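Local coordinates for protein glucosamine 6-phosphate N-acetyltransferase (Arabidopsis thaliana, PDB 3T90) that catalyses transfer of the acetyl group of acetyl-CoA to glucosamine 6-phosphate, a step in the biosynthesis of UDP-N-acetylglucosamine, at residues E3-I7 / F95-L100; L22-L26 / D88-S93. One frame throughout, in Å; residues are numbered along the deposited sequence.

Interaction 1: E3-I7 / F95-L100; sequences ETFKI and FRGKQL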
loop_
_atom_site.group_PDB
_atom_site.type_symbol
_atom_site.label_atom_id
_atom_site.label_comp_id
_atom_site.label_asym_id
_atom_site.label_seq_id
_atom_site.Cartn_x
_atom_site.Cartn_y
_atom_site.Cartn_z
ATOM N N GLU A 3 -24.624 3.296 -24.634
ATOM C CA GLU A 3 -23.690 2.671 -23.650
ATOM C C GLU A 3 -24.313 2.439 -22.281
ATOM O O GLU A 3 -24.988 3.313 -21.748
ATOM C CB GLU A 3 -22.462 3.549 -23.533
ATOM C CG GLU A 3 -21.730 3.588 -24.849
ATOM C CD GLU A 3 -20.864 4.818 -25.020
ATOM O OE1 GLU A 3 -20.905 5.724 -24.143
ATOM O OE2 GLU A 3 -20.144 4.850 -26.042
ATOM N N THR A 4 -24.005 1.276 -21.695
ATOM C CA THR A 4 -24.528 0.774 -20.450
ATOM C C THR A 4 -23.335 0.179 -19.696
ATOM O O THR A 4 -22.493 -0.423 -20.332
ATOM C CB THR A 4 -25.545 -0.335 -20.751
ATOM O OG1 THR A 4 -26.463 0.192 -21.721
ATOM C CG2 THR A 4 -26.327 -0.738 -19.496
ATOM N N PHE A 5 -23.314 0.373 -18.384
ATOM C CA PHE A 5 -22.124 0.058 -17.537
ATOM C C PHE A 5 -22.509 -0.872 -16.409
ATOM O O PHE A 5 -23.514 -0.652 -15.690
ATOM C CB PHE A 5 -21.486 1.365 -17.008
ATOM C CG PHE A 5 -21.020 2.263 -18.116
ATOM C CD1 PHE A 5 -19.796 2.044 -18.778
ATOM C CD2 PHE A 5 -21.822 3.360 -18.587
ATOM C CE1 PHE A 5 -19.354 2.814 -19.824
ATOM C CE2 PHE A 5 -21.386 4.136 -19.656
ATOM C CZ PHE A 5 -20.143 3.907 -20.283
ATOM N N LYS A 6 -21.722 -1.933 -16.244
ATOM C CA LYS A 6 -21.923 -2.884 -15.160
ATOM C C LYS A 6 -20.684 -2.921 -14.252
ATOM O O LYS A 6 -19.554 -3.240 -14.737
ATOM C CB LYS A 6 -22.313 -4.277 -15.677
ATOM C CG LYS A 6 -23.813 -4.406 -16.191
ATOM C CD LYS A 6 -24.158 -5.879 -16.654
ATOM C CE LYS A 6 -24.612 -6.859 -15.482
ATOM N NZ LYS A 6 -24.607 -8.377 -15.799
ATOM N N ILE A 7 -20.896 -2.623 -12.969
ATOM C CA ILE A 7 -19.800 -2.654 -11.998
ATOM C C ILE A 7 -19.741 -4.021 -11.299
ATOM O O ILE A 7 -20.782 -4.585 -10.931
ATOM C CB ILE A 7 -19.843 -1.464 -10.982
ATOM C CG1 ILE A 7 -18.599 -1.446 -10.131
ATOM C CG2 ILE A 7 -21.064 -1.541 -10.083
ATOM C CD1 ILE A 7 -18.405 -0.109 -9.428
ATOM N N PHE A 95 -14.437 7.191 -22.155
ATOM C CA PHE A 95 -15.558 7.191 -21.236
ATOM C C PHE A 95 -15.325 8.161 -20.110
ATOM O O PHE A 95 -15.894 8.002 -19.043
ATOM C CB PHE A 95 -15.824 5.766 -20.663
ATOM C CG PHE A 95 -16.269 4.720 -21.706
ATOM C CD1 PHE A 95 -17.511 4.842 -22.375
ATOM C CD2 PHE A 95 -15.483 3.584 -21.983
ATOM C CE1 PHE A 95 -17.897 3.920 -23.301
ATOM C CE2 PHE A 95 -15.901 2.635 -22.909
ATOM C CZ PHE A 95 -17.129 2.815 -23.574
ATOM N N ARG A 96 -14.455 9.148 -20.293
ATOM C CA ARG A 96 -14.235 10.120 -19.218
ATOM C C ARG A 96 -15.458 11.066 -19.154
ATOM O O ARG A 96 -16.181 11.164 -20.133
ATOM C CB ARG A 96 -12.843 10.768 -19.312
ATOM C CG ARG A 96 -11.732 9.656 -19.162
ATOM C CD ARG A 96 -10.367 10.105 -18.663
ATOM N NE ARG A 96 -9.486 8.959 -18.775
ATOM C CZ ARG A 96 -8.209 8.946 -19.186
ATOM N NH1 ARG A 96 -7.617 10.092 -19.562
ATOM N NH2 ARG A 96 -7.523 7.754 -19.241
ATOM N N GLY A 97 -15.773 11.585 -17.981
ATOM C CA GLY A 97 -17.013 12.428 -17.866
ATOM C C GLY A 97 -18.306 11.645 -17.592
ATOM O O GLY A 97 -19.406 12.248 -17.469
ATOM N N LYS A 98 -18.215 10.308 -17.530
ATOM C CA LYS A 98 -19.374 9.423 -17.264
ATOM C C LYS A 98 -19.484 8.934 -15.789
ATOM O O LYS A 98 -20.254 8.019 -15.460
ATOM C CB LYS A 98 -19.369 8.315 -18.300
ATOM C CG LYS A 98 -19.469 8.893 -19.771
ATOM C CD LYS A 98 -20.265 7.980 -20.745
ATOM C CE LYS A 98 -21.646 7.590 -20.180
ATOM N NZ LYS A 98 -22.874 8.403 -20.543
ATOM N N GLN A 99 -18.674 9.591 -14.956
ATOM C CA GLN A 99 -18.644 9.374 -13.548
ATOM C C GLN A 99 -18.244 7.938 -13.150
ATOM O O GLN A 99 -18.557 7.427 -12.067
ATOM C CB GLN A 99 -19.963 9.826 -12.943
ATOM C CG GLN A 99 -20.237 11.355 -13.140
ATOM C CD GLN A 99 -20.428 11.784 -14.591
ATOM O OE1 GLN A 99 -21.072 11.076 -15.368
ATOM N NE2 GLN A 99 -19.917 12.976 -14.946
ATOM N N LEU A 100 -17.468 7.295 -14.018
ATOM C CA LEU A 100 -17.043 5.937 -13.718
ATOM C C LEU A 100 -15.956 5.868 -12.643
ATOM O O LEU A 100 -15.935 4.935 -11.831
ATOM C CB LEU A 100 -16.572 5.249 -15.009
ATOM C CG LEU A 100 -17.612 5.118 -16.150
ATOM C CD1 LEU A 100 -16.960 4.252 -17.207
ATOM C CD2 LEU A 100 -18.961 4.449 -15.649
#
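Segment 95-100 is the turn of the GNAT fold that in this family wraps the pyrophosphate of acetyl-CoA; Gly-97 to Leu-100 probably bind the cofactor, as in related enzymes. It packs on segment 3-7, the start of edge strand 5-9 and the residues before it, with no hydrogen bond between the two segments. Phe-95 comes first, in a T-shaped pair with Phe-5: the edge of the Phe-5 ring meets the face of the Phe-95 ring, centroids 5.2 Å apart and planes at 87°. At its own edge Phe-95 receives the acidic end of Glu-3, with Glu-3 CD 3.5 Å from Phe-95 CE1. A type II beta turn from Phe-95 to Lys-98 then carries the chain round. Its third residue, Gly-97, has a positive phi of 87° at which a CB would strike the preceding carbonyl; Gly-97 N makes a weak hydrogen bond to a sulfonate oxygen of a bound buffer molecule. Lys-98 folds its aliphatic part back on the aromatic side chain, with Lys-98 CE 3.5 Å from Phe-5 CE2. Gln-99, also at positive phi, is the N-cap residue of helix 100-114. Leu-100 opens that helix against one face of Phe-5. Leu-100 CD1 lies 3.8 Å from Phe-5 CE1, while Leu-100 CD2 makes a CH-pi contact over the ring face, 4.1 Å from the Phe-5 centroid and 21° off its normal.

Interaction 2: L22-L26 / D88-S93; sequences LLGQL and DVVVDS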
loop_
_atom_site.group_PDB
_atom_site.type_symbol
_atom_site.label_atom_id
_atom_site.label_comp_id
_atom_site.label_asym_id
_atom_site.label_seq_id
_atom_site.Cartn_x
_atom_site.Cartn_y
_atom_site.Cartn_z
ATOM N N LEU A 22 -6.568 -1.428 -20.950
ATOM C CA LEU A 22 -7.019 -0.257 -20.207
ATOM C C LEU A 22 -5.947 0.139 -19.193
ATOM O O LEU A 22 -5.679 1.363 -19.036
ATOM C CB LEU A 22 -8.320 -0.624 -19.508
ATOM C CG LEU A 22 -8.756 0.396 -18.474
ATOM C CD1 LEU A 22 -8.995 1.807 -19.126
ATOM C CD2 LEU A 22 -10.009 -0.100 -17.697
ATOM N N LEU A 23 -5.344 -0.858 -18.500
ATOM C CA LEU A 23 -4.242 -0.498 -17.576
ATOM C C LEU A 23 -3.128 0.294 -18.280
ATOM O O LEU A 23 -2.478 1.105 -17.636
ATOM C CB LEU A 23 -3.650 -1.709 -16.849
ATOM C CG LEU A 23 -4.596 -2.362 -15.836
ATOM C CD1 LEU A 23 -4.045 -3.705 -15.310
ATOM C CD2 LEU A 23 -4.939 -1.387 -14.647
ATOM N N GLY A 24 -2.911 0.012 -19.560
ATOM C CA GLY A 24 -1.889 0.693 -20.348
ATOM C C GLY A 24 -2.172 2.201 -20.495
ATOM O O GLY A 24 -1.251 2.932 -20.826
ATOM N N GLN A 25 -3.375 2.659 -20.225
ATOM C CA GLN A 25 -3.691 4.111 -20.188
ATOM C C GLN A 25 -3.220 4.769 -18.887
ATOM O O GLN A 25 -3.153 6.012 -18.813
ATOM C CB GLN A 25 -5.199 4.358 -20.361
ATOM C CG GLN A 25 -5.639 3.818 -21.747
ATOM C CD GLN A 25 -7.050 4.338 -22.088
ATOM O OE1 GLN A 25 -7.482 5.408 -21.660
ATOM N NE2 GLN A 25 -7.786 3.540 -22.839
ATOM N N LEU A 26 -2.868 3.956 -17.896
ATOM C CA LEU A 26 -2.243 4.464 -16.633
ATOM C C LEU A 26 -0.743 4.370 -16.772
ATOM O O LEU A 26 -0.071 5.430 -16.608
ATOM C CB LEU A 26 -2.763 3.670 -15.429
ATOM C CG LEU A 26 -2.112 4.054 -14.095
ATOM C CD1 LEU A 26 -2.340 5.467 -13.656
ATOM C CD2 LEU A 26 -2.749 3.054 -13.033
ATOM N N ASP A 88 -4.087 1.705 -8.934
ATOM C CA ASP A 88 -4.366 1.280 -10.312
ATOM C C ASP A 88 -5.759 1.660 -10.780
ATOM O O ASP A 88 -6.495 0.872 -11.406
ATOM C CB ASP A 88 -4.056 -0.225 -10.480
ATOM C CG ASP A 88 -2.592 -0.618 -10.186
ATOM O OD1 ASP A 88 -1.765 0.334 -10.022
ATOM O OD2 ASP A 88 -2.352 -1.803 -10.100
ATOM N N VAL A 89 -6.147 2.877 -10.400
ATOM C CA VAL A 89 -7.440 3.489 -10.846
ATOM C C VAL A 89 -7.301 4.138 -12.217
ATOM O O VAL A 89 -6.450 4.974 -12.437
ATOM C CB VAL A 89 -7.887 4.510 -9.818
ATOM C CG1 VAL A 89 -9.217 5.144 -10.318
ATOM C CG2 VAL A 89 -8.141 3.864 -8.398
ATOM N N VAL A 90 -8.109 3.667 -13.184
ATOM C CA VAL A 90 -7.985 4.237 -14.557
ATOM C C VAL A 90 -9.336 4.088 -15.236
ATOM O O VAL A 90 -10.056 3.117 -15.027
ATOM C CB VAL A 90 -6.795 3.595 -15.345
ATOM C CG1 VAL A 90 -6.954 2.239 -15.479
ATOM C CG2 VAL A 90 -6.673 4.208 -16.756
ATOM N N VAL A 91 -9.729 5.155 -15.937
ATOM C CA VAL A 91 -10.940 5.170 -16.762
ATOM C C VAL A 91 -10.525 5.329 -18.197
ATOM O O VAL A 91 -9.685 6.189 -18.507
ATOM C CB VAL A 91 -11.864 6.318 -16.316
ATOM C CG1 VAL A 91 -13.193 6.308 -17.178
ATOM C CG2 VAL A 91 -12.178 6.142 -14.922
ATOM N N ASP A 92 -11.083 4.513 -19.093
ATOM C CA ASP A 92 -10.812 4.656 -20.546
ATOM C C ASP A 92 -11.111 6.117 -20.962
ATOM O O ASP A 92 -12.166 6.640 -20.595
ATOM C CB ASP A 92 -11.665 3.645 -21.297
ATOM C CG ASP A 92 -11.249 3.501 -22.751
ATOM O OD1 ASP A 92 -10.766 4.430 -23.411
ATOM O OD2 ASP A 92 -11.512 2.420 -23.271
ATOM N N SER A 93 -10.193 6.694 -21.720
ATOM C CA SER A 93 -10.299 8.091 -22.154
ATOM C C SER A 93 -11.633 8.307 -22.916
ATOM O O SER A 93 -12.243 9.392 -22.781
ATOM C CB SER A 93 -9.072 8.492 -22.991
ATOM O OG SER A 93 -8.930 7.625 -24.106
#
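Val-90 pushes its side chain from strand 82-91 into the end of helix 19-23, where it is overlapped by Leu-22, Leu-23 and Leu-26. Val-90 CG1 lies 4.0 Å from Leu-22 CG and 4.2 Å from Leu-23 CD2, and Val-90 CB is 4.0 Å from Leu-26 CB. Gln-25 CB adds a contact of 3.9 Å to Val-90 CG2. Four residues can gather on one valine because the chain stays coiled after the helix, with Gln-25 N bonded to Leu-22 O and Leu-26 N to Leu-23 O, both at 2.9 Å. The flanking strand residues Val-89 and Val-91 point away from the helix.

Where the strand ends, the amide of Gln-25 works at both its atoms: OE1 accepts from Ser-93 N at 3.0 Å, and NE2 donates to Asp-92 OD1 at 3.2 Å. Asp-92 also forms a salt bridge with Arg-94 through OD2. Leu-22 CD1 packs against the same bend, 3.4 Å from Asp-92 N and 3.9 Å from Asp-92 CB.

At the other end Leu-26 CD2 rests 3.6 Å from Asp-88 CA. Asp-88 has left-handed backbone angles (58/41°), and its OD1 is paired with Lys-75 NZ of the second subunit, which also lays Phe-76 on Leu-23 and Leu-77 on Leu-26. Asp-88 and Val-89 probably bind the substrate, as in related enzymes. The first helix packed on strand 82-91, beside what is probably a substrate site at the dimer interface, is typical of GNAT acetyltransferases of the GNA1 type.

In the fold
The two contacts lie about 13 Å apart, centre to centre, on one mixed sheet. Along the chain the order is 3-7, 22-26, 88-93, 95-100, so interaction 2 falls wholly within the sequence bracketed by interaction 1. Strand 5-9 leads to helix 19-23, and strand 82-91 runs through the turn 95-98 into helix 100-114. The contacts touch directly: Arg-96 NH2 lies 2.8 Å from Val-91 O, a probable hydrogen bond, and Leu-100 CB is 4.2 Å from Val-91 CG1. Ala-65 of strand 63-74 is shared, touched by Phe-5 and Leu-100 and backbone-bonded to Asp-92. Together they place the probable acetyl-CoA turn next to the strand carrying probable substrate residues.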